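Local structure of tRNA threonylcarbamoyladenosine biosynthesis protein TsaE (Haemophilus influenzae, 1HTW) at residues I121-Y133 with E141-I153. The protein is a P-loop protein that binds ATP and magnesium and is required to form the threonylcarbamoyl group on adenosine 37 of tRNAs reading codons that begin with adenine. Residues are numbered along the deposited sequence; the frame is centred on the assembly and turned at random.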
loop_
_atom_site.group_PDB
_atom_site.type_symbol
_atom_site.label_atom_id
_atom_site.label_comp_id
_atom_site.label_asym_id
_atom_site.label_seq_id
_atom_site.Cartn_x
_atom_site.Cartn_y
_atom_site.Cartn_z
ATOM N N ILE A 121 11.690 1.698 -12.634
ATOM C CA ILE A 121 12.220 2.587 -11.613
ATOM C C ILE A 121 11.809 2.175 -10.213
ATOM O O ILE A 121 12.611 2.170 -9.279
ATOM C CB ILE A 121 11.804 4.049 -11.860
ATOM C CG1 ILE A 121 12.021 4.389 -13.341
ATOM C CG2 ILE A 121 12.593 4.997 -10.978
ATOM C CD1 ILE A 121 13.399 4.937 -13.633
ATOM N N LEU A 122 10.534 1.831 -10.045
ATOM C CA LEU A 122 10.045 1.442 -8.710
ATOM C C LEU A 122 10.725 0.149 -8.252
ATOM O O LEU A 122 10.649 -0.847 -8.976
ATOM C CB LEU A 122 8.553 1.067 -8.865
ATOM C CG LEU A 122 7.467 2.055 -8.520
ATOM C CD1 LEU A 122 6.102 1.361 -8.614
ATOM C CD2 LEU A 122 7.655 2.650 -7.132
ATOM N N PRO A 123 11.101 0.079 -6.979
ATOM C CA PRO A 123 11.587 -1.159 -6.406
ATOM C C PRO A 123 10.463 -2.209 -6.485
ATOM O O PRO A 123 9.281 -1.844 -6.474
ATOM C CB PRO A 123 11.889 -0.824 -4.954
ATOM C CG PRO A 123 11.963 0.663 -4.889
ATOM C CD PRO A 123 11.108 1.193 -6.020
ATOM N N GLU A 124 10.845 -3.464 -6.595
ATOM C CA GLU A 124 9.908 -4.564 -6.738
ATOM C C GLU A 124 9.031 -4.632 -5.481
ATOM O O GLU A 124 9.472 -4.204 -4.420
ATOM C CB GLU A 124 10.624 -5.897 -6.918
ATOM C CG GLU A 124 9.692 -7.079 -7.131
ATOM C CD GLU A 124 10.224 -8.367 -6.530
ATOM O OE1 GLU A 124 11.462 -8.512 -6.427
ATOM O OE2 GLU A 124 9.395 -9.215 -6.138
ATOM N N ALA A 125 7.801 -5.123 -5.660
ATOM C CA ALA A 125 6.890 -5.196 -4.528
ATOM C C ALA A 125 7.262 -6.320 -3.552
ATOM O O ALA A 125 7.657 -7.383 -3.987
ATOM C CB ALA A 125 5.463 -5.487 -4.998
ATOM N N ASP A 126 6.973 -6.066 -2.279
ATOM C CA ASP A 126 7.104 -7.149 -1.298
ATOM C C ASP A 126 5.774 -7.924 -1.300
ATOM O O ASP A 126 5.741 -9.121 -1.089
ATOM C CB ASP A 126 7.389 -6.612 0.101
ATOM C CG ASP A 126 8.816 -6.082 0.172
ATOM O OD1 ASP A 126 9.769 -6.929 0.183
ATOM O OD2 ASP A 126 9.036 -4.855 0.161
ATOM N N ILE A 127 4.693 -7.157 -1.520
ATOM C CA ILE A 127 3.359 -7.824 -1.467
ATOM C C ILE A 127 2.439 -7.087 -2.472
ATOM O O ILE A 127 2.590 -5.887 -2.653
ATOM C CB ILE A 127 2.803 -7.756 -0.062
ATOM C CG1 ILE A 127 1.499 -8.550 0.134
ATOM C CG2 ILE A 127 2.590 -6.321 0.390
ATOM C CD1 ILE A 127 1.434 -9.146 1.553
ATOM N N LEU A 128 1.685 -7.890 -3.192
ATOM C CA LEU A 128 0.649 -7.335 -4.090
ATOM C C LEU A 128 -0.667 -7.452 -3.347
ATOM O O LEU A 128 -0.966 -8.491 -2.772
ATOM C CB LEU A 128 0.503 -8.153 -5.381
ATOM C CG LEU A 128 1.746 -8.464 -6.159
ATOM C CD1 LEU A 128 1.402 -9.242 -7.445
ATOM C CD2 LEU A 128 2.477 -7.178 -6.526
ATOM N N VAL A 129 -1.508 -6.398 -3.444
ATOM C CA VAL A 129 -2.841 -6.525 -2.837
ATOM C C VAL A 129 -3.837 -6.398 -4.003
ATOM O O VAL A 129 -3.952 -5.297 -4.559
ATOM C CB VAL A 129 -3.089 -5.320 -1.883
ATOM C CG1 VAL A 129 -4.473 -5.425 -1.281
ATOM C CG2 VAL A 129 -2.066 -5.343 -0.743
ATOM N N ASN A 130 -4.483 -7.506 -4.387
ATOM C CA ASN A 130 -5.349 -7.423 -5.595
ATOM C C ASN A 130 -6.781 -7.378 -5.112
ATOM O O ASN A 130 -7.243 -8.302 -4.423
ATOM C CB ASN A 130 -5.130 -8.715 -6.412
ATOM C CG ASN A 130 -3.760 -8.786 -7.046
ATOM O OD1 ASN A 130 -3.083 -7.775 -7.196
ATOM N ND2 ASN A 130 -3.278 -9.993 -7.385
ATOM N N ILE A 131 -7.505 -6.282 -5.351
ATOM C CA ILE A 131 -8.820 -6.103 -4.827
ATOM C C ILE A 131 -9.878 -6.386 -5.940
ATOM O O ILE A 131 -9.831 -5.684 -6.932
ATOM C CB ILE A 131 -9.036 -4.602 -4.395
ATOM C CG1 ILE A 131 -7.901 -4.232 -3.392
ATOM C CG2 ILE A 131 -10.380 -4.491 -3.682
ATOM C CD1 ILE A 131 -8.139 -2.799 -2.825
ATOM N N ASP A 132 -10.805 -7.261 -5.666
ATOM C CA ASP A 132 -11.972 -7.483 -6.568
ATOM C C ASP A 132 -13.202 -6.974 -5.852
ATOM O O ASP A 132 -13.328 -6.730 -4.651
ATOM C CB ASP A 132 -12.160 -8.946 -6.906
ATOM C CG ASP A 132 -12.977 -9.251 -8.142
ATOM O OD1 ASP A 132 -13.359 -8.347 -8.925
ATOM O OD2 ASP A 132 -13.145 -10.472 -8.406
ATOM N N TYR A 133 -14.270 -6.720 -6.671
ATOM C CA TYR A 133 -15.437 -6.077 -6.042
ATOM C C TYR A 133 -16.761 -6.562 -6.693
ATOM O O TYR A 133 -16.710 -6.998 -7.829
ATOM C CB TYR A 133 -15.359 -4.558 -6.382
ATOM C CG TYR A 133 -15.178 -4.249 -7.849
ATOM C CD1 TYR A 133 -13.937 -4.274 -8.452
ATOM C CD2 TYR A 133 -16.269 -3.894 -8.659
ATOM C CE1 TYR A 133 -13.737 -4.050 -9.786
ATOM C CE2 TYR A 133 -16.086 -3.645 -10.013
ATOM C CZ TYR A 133 -14.839 -3.690 -10.572
ATOM O OH TYR A 133 -14.625 -3.400 -11.902
ATOM N N GLU A 141 -6.903 -10.404 -2.468
ATOM C CA GLU A 141 -5.883 -11.487 -2.471
ATOM C C GLU A 141 -4.572 -10.746 -2.150
ATOM O O GLU A 141 -4.216 -9.804 -2.889
ATOM C CB GLU A 141 -5.847 -12.193 -3.786
ATOM C CG GLU A 141 -5.132 -11.604 -4.970
ATOM C CD GLU A 141 -5.699 -12.015 -6.318
ATOM O OE1 GLU A 141 -6.945 -12.109 -6.434
ATOM O OE2 GLU A 141 -4.945 -12.219 -7.293
ATOM N N LEU A 142 -3.895 -11.217 -1.124
ATOM C CA LEU A 142 -2.520 -10.693 -0.885
ATOM C C LEU A 142 -1.564 -11.783 -1.400
ATOM O O LEU A 142 -1.706 -12.980 -1.062
ATOM C CB LEU A 142 -2.287 -10.512 0.618
ATOM C CG LEU A 142 -3.017 -9.437 1.383
ATOM C CD1 LEU A 142 -2.383 -9.258 2.787
ATOM C CD2 LEU A 142 -2.960 -8.113 0.664
ATOM N N ILE A 143 -0.599 -11.376 -2.166
ATOM C CA ILE A 143 0.366 -12.234 -2.791
ATOM C C ILE A 143 1.788 -11.744 -2.396
ATOM O O ILE A 143 2.190 -10.661 -2.744
ATOM C CB ILE A 143 0.200 -12.271 -4.307
ATOM C CG1 ILE A 143 -1.235 -12.735 -4.678
ATOM C CG2 ILE A 143 1.182 -13.293 -4.911
ATOM C CD1 ILE A 143 -1.450 -12.674 -6.183
ATOM N N ALA A 144 2.516 -12.702 -1.798
ATOM C CA ALA A 144 3.893 -12.342 -1.386
ATOM C C ALA A 144 4.799 -12.419 -2.603
ATOM O O ALA A 144 4.631 -13.358 -3.417
ATOM C CB ALA A 144 4.377 -13.353 -0.342
ATOM N N GLN A 145 5.724 -11.468 -2.732
ATOM C CA GLN A 145 6.661 -11.491 -3.834
ATOM C C GLN A 145 8.109 -11.702 -3.330
ATOM O O GLN A 145 8.947 -12.121 -4.115
ATOM C CB GLN A 145 6.661 -10.151 -4.592
ATOM C CG GLN A 145 6.674 -10.296 -6.095
ATOM C CD GLN A 145 5.283 -10.516 -6.664
ATOM O OE1 GLN A 145 4.985 -10.001 -7.739
ATOM N NE2 GLN A 145 4.447 -11.212 -5.912
ATOM N N THR A 146 8.310 -11.354 -2.079
ATOM C CA THR A 146 9.664 -11.486 -1.484
ATOM C C THR A 146 9.557 -12.320 -0.248
ATOM O O THR A 146 8.511 -12.614 0.304
ATOM C CB THR A 146 10.220 -10.095 -1.101
ATOM O OG1 THR A 146 9.341 -9.523 -0.112
ATOM C CG2 THR A 146 10.398 -9.179 -2.289
ATOM N N ASN A 147 10.746 -12.587 0.381
ATOM C CA ASN A 147 10.727 -13.209 1.688
ATOM C C ASN A 147 9.995 -12.373 2.712
ATOM O O ASN A 147 9.297 -12.889 3.586
ATOM C CB ASN A 147 12.243 -13.339 2.086
ATOM C CG ASN A 147 12.379 -14.182 3.327
ATOM O OD1 ASN A 147 12.180 -15.405 3.283
ATOM N ND2 ASN A 147 12.694 -13.531 4.448
ATOM N N LEU A 148 10.167 -11.046 2.659
ATOM C CA LEU A 148 9.458 -10.185 3.619
ATOM C C LEU A 148 7.945 -10.342 3.365
ATOM O O LEU A 148 7.190 -10.428 4.322
ATOM C CB LEU A 148 9.902 -8.709 3.438
ATOM C CG LEU A 148 9.124 -7.711 4.340
ATOM C CD1 LEU A 148 9.136 -8.059 5.798
ATOM C CD2 LEU A 148 9.647 -6.299 4.105
ATOM N N GLY A 149 7.589 -10.404 2.082
ATOM C CA GLY A 149 6.133 -10.620 1.778
ATOM C C GLY A 149 5.610 -11.865 2.430
ATOM O O GLY A 149 4.531 -11.971 3.025
ATOM N N LYS A 150 6.417 -12.967 2.335
ATOM C CA LYS A 150 6.022 -14.197 3.015
ATOM C C LYS A 150 5.796 -14.050 4.483
ATOM O O LYS A 150 4.843 -14.526 5.098
ATOM C CB LYS A 150 7.023 -15.320 2.688
ATOM C CG LYS A 150 6.943 -16.440 3.733
ATOM C CD LYS A 150 7.287 -17.788 3.112
ATOM C CE LYS A 150 7.133 -18.907 4.135
ATOM N NZ LYS A 150 5.699 -19.094 4.518
ATOM N N ASN A 151 6.708 -13.287 5.167
ATOM C CA ASN A 151 6.599 -13.000 6.577
ATOM C C ASN A 151 5.369 -12.151 6.920
ATOM O O ASN A 151 4.724 -12.361 7.947
ATOM C CB ASN A 151 7.893 -12.302 7.049
ATOM C CG ASN A 151 9.031 -13.350 7.150
ATOM O OD1 ASN A 151 8.764 -14.522 7.388
ATOM N ND2 ASN A 151 10.253 -12.889 7.035
ATOM N N ILE A 152 5.035 -11.232 6.015
ATOM C CA ILE A 152 3.830 -10.424 6.212
ATOM C C ILE A 152 2.572 -11.290 6.178
ATOM O O ILE A 152 1.719 -11.172 7.037
ATOM C CB ILE A 152 3.711 -9.315 5.158
ATOM C CG1 ILE A 152 4.789 -8.240 5.363
ATOM C CG2 ILE A 152 2.320 -8.663 5.266
ATOM C CD1 ILE A 152 5.060 -7.406 4.154
ATOM N N ILE A 153 2.516 -12.180 5.172
ATOM C CA ILE A 153 1.345 -13.038 5.053
ATOM C C ILE A 153 1.231 -14.014 6.221
ATOM O O ILE A 153 0.132 -14.223 6.747
ATOM C CB ILE A 153 1.384 -13.775 3.685
ATOM C CG1 ILE A 153 0.882 -12.758 2.639
ATOM C CG2 ILE A 153 0.443 -14.988 3.743
ATOM C CD1 ILE A 153 0.968 -13.216 1.206
HETATM O O HOH W 1 -8.443 -10.217 -6.079
#
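D126 and T146 meet at the mouth of a β-hairpin, where strand 141-144 runs antiparallel to strand 127-133 before the chain turns into helix 147-153. D126 OD1 accepts on its anti lone pair from T146 OG1 (2.6 Å). T146 OG1 in turn accepts from G149 N (2.9 Å) as the N-cap of the helix; chi1 of 62° sets it between its own backbone N and carbonyl carbon, within reach of both partners. K32 forms a salt bridge to D126 OD1, and the amide of M35 binds OD2. Behind this polar joint, I127 extends CD1 under the helix, 3.8 Å from both I152 CG2 and I153 CG1. V129 and L142 lie side by side on the same face, pointing alike; V129 CG2 and L142 CD2, 3.2 Å apart, are tighter than usual van der Waals contact, so their exact fit is doubtful. On the other face the amide of N130 is turned 68° from the carboxylate of E141; N130 ND2 gives a nearly straight bond of 2.8 Å to E141 OE2 from above the carboxylate plane, while N130 OD1 accepts from N39 on strand 34-39, which pairs with 127-133 and leads into the P-loop. Bonded to K32, M35 and T146, the D126 carboxylate is probably kept ionised, its charge largely met by K32, with the nearby helix N-terminus perhaps contributing.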